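Side-chain contact in hypothetical protein Atu2684 (Agrobacterium tumefaciens, PDB 2AXO), which is of unknown function but belongs to the DUF1223 family of the thioredoxin clan: residues L238-A241 with P247-I250. Sequence-based numbering, arbitrary orientation.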
ATOM      1  N   LEU A 238       0.534 -21.422  12.284  1.00  9.71           N
ATOM      2  CA  LEU A 238      -0.759 -22.098  12.171  1.00 10.09           C
ATOM      3  C   LEU A 238      -1.737 -20.939  12.297  1.00 10.56           C
ATOM      4  O   LEU A 238      -2.119 -20.544  13.401  1.00  9.00           O
ATOM      5  CB  LEU A 238      -0.955 -23.101  13.309  1.00  9.42           C
ATOM      6  CG  LEU A 238      -2.200 -23.997  13.202  1.00 11.07           C
ATOM      7  CD1 LEU A 238      -2.154 -24.829  11.922  1.00 11.78           C
ATOM      8  CD2 LEU A 238      -2.256 -24.898  14.420  1.00 11.21           C
ATOM      9  N   GLN A 239      -2.145 -20.406  11.150  1.00  8.35           N
ATOM     10  CA  GLN A 239      -2.991 -19.229  11.123  1.00  8.91           C
ATOM     11  C   GLN A 239      -4.434 -19.361  10.659  1.00  9.27           C
ATOM     12  O   GLN A 239      -4.722 -19.893   9.589  1.00 10.27           O
ATOM     13  CB  GLN A 239      -2.261 -18.152  10.304  1.00 10.00           C
ATOM     14  CG  GLN A 239      -2.924 -16.789  10.254  1.00 11.77           C
ATOM     15  CD  GLN A 239      -1.957 -15.689   9.846  1.00 13.73           C
ATOM     16  OE1 GLN A 239      -1.076 -15.889   8.998  1.00 12.52           O
ATOM     17  NE2 GLN A 239      -2.128 -14.512  10.434  1.00  9.91           N
ATOM     18  N   THR A 240      -5.340 -18.861  11.494  1.00  9.76           N
ATOM     19  CA  THR A 240      -6.761 -18.874  11.185  1.00 10.17           C
ATOM     20  C   THR A 240      -7.038 -17.683  10.274  1.00 11.99           C
ATOM     21  O   THR A 240      -6.181 -16.824  10.078  1.00 11.36           O
ATOM     22  CB  THR A 240      -7.617 -18.714  12.456  1.00  9.74           C
ATOM     23  OG1 THR A 240      -7.389 -17.420  13.038  1.00 12.85           O
ATOM     24  CG2 THR A 240      -7.262 -19.784  13.469  1.00 11.88           C
ATOM     25  N   ALA A 241      -8.248 -17.632   9.730  1.00 14.46           N
ATOM     26  CA  ALA A 241      -8.645 -16.552   8.843  1.00 17.10           C
ATOM     27  C   ALA A 241     -10.055 -16.112   9.214  1.00 18.07           C
ATOM     28  O   ALA A 241     -10.804 -16.872   9.835  1.00 19.08           O
ATOM     29  CB  ALA A 241      -8.605 -17.027   7.403  1.00 14.95           C
ATOM     30  N   PRO A 247      -5.802 -12.900   6.882  1.00 12.80           N
ATOM     31  CA  PRO A 247      -5.036 -13.435   8.016  1.00 13.36           C
ATOM     32  C   PRO A 247      -5.566 -13.015   9.379  1.00 12.84           C
ATOM     33  O   PRO A 247      -5.774 -11.832   9.635  1.00 14.01           O
ATOM     34  CB  PRO A 247      -3.620 -12.919   7.754  1.00 13.08           C
ATOM     35  CG  PRO A 247      -3.858 -11.642   6.983  1.00 13.73           C
ATOM     36  CD  PRO A 247      -4.942 -12.072   6.021  1.00 12.64           C
ATOM     37  N   ALA A 248      -5.786 -13.995  10.251  1.00 12.70           N
ATOM     38  CA  ALA A 248      -6.292 -13.724  11.587  1.00 11.08           C
ATOM     39  C   ALA A 248      -5.388 -14.354  12.653  1.00 10.37           C
ATOM     40  O   ALA A 248      -4.210 -14.627  12.401  1.00 10.92           O
ATOM     41  CB  ALA A 248      -7.718 -14.237  11.717  1.00 14.48           C
ATOM     42  N   ALA A 249      -5.935 -14.593  13.840  1.00  9.34           N
ATOM     43  CA  ALA A 249      -5.156 -15.158  14.941  1.00  7.12           C
ATOM     44  C   ALA A 249      -4.286 -16.357  14.573  1.00  8.81           C
ATOM     45  O   ALA A 249      -4.718 -17.275  13.884  1.00 10.26           O
ATOM     46  CB  ALA A 249      -6.086 -15.536  16.095  1.00  9.84           C
ATOM     47  N   ILE A 250      -3.041 -16.320  15.038  1.00  8.80           N
ATOM     48  CA  ILE A 250      -2.090 -17.399  14.826  1.00  8.45           C
ATOM     49  C   ILE A 250      -2.144 -18.160  16.147  1.00 10.99           C
ATOM     50  O   ILE A 250      -1.841 -17.595  17.200  1.00  9.75           O
ATOM     51  CB  ILE A 250      -0.674 -16.840  14.578  1.00  7.64           C
ATOM     52  CG1 ILE A 250      -0.678 -16.014  13.290  1.00  6.74           C
ATOM     53  CG2 ILE A 250       0.340 -17.978  14.499  1.00  4.41           C
ATOM     54  CD1 ILE A 250       0.607 -15.240  13.027  1.00  8.58           C
TER
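Thr240 and Ala249 meet through a single acceptor, the carbonyl oxygen of Ala249, which takes two hydrogen bonds from the same residue. Thr240 N reaches Ala249 O at 2.9 Å, nearly straight at 164°, while Thr240 OG1 donates to it at 2.8 Å, arriving in the carbonyl plane on a lone pair. With OG1 placed between the backbone N and the carbonyl carbon (chi1 65°), the hydroxyl swings to the same oxygen that the main chain already engages. Thr240 O in turn accepts from Ala248 N at 2.9 Å, a more bent bond.

The non-hydrogen-bonded antiparallel pairs are Gln239 with Ile250 and Ala241 with Pro247, so the register slips by one residue and the hairpin carries a beta bulge. Ala248 O is met there by a side chain: Gln239, running out extended, sends NE2 to it at 2.9 Å, with the oxygen almost in the amide plane. Ile250 CG1 lies over the face of this amide, 3.5 Å from Gln239 NE2, and the Gln239 side chain runs alongside Pro247. Both ends of the buried amide have partners: Tyr104 OH is a second one for NE2, and Arg100 NH2 bonds OE1, which fixes which way round the amide sits.

This bulged hairpin, strands 232-241 and 247-257, forms one side of an antiparallel sheet. Leu238 and Thr240 pack on Ala172 of the adjoining strand 172-186, whereas Gln239, Pro247 and Ile250 all meet helix 95-107, and Ile250 also touches strand 45-50 of the mixed sheet.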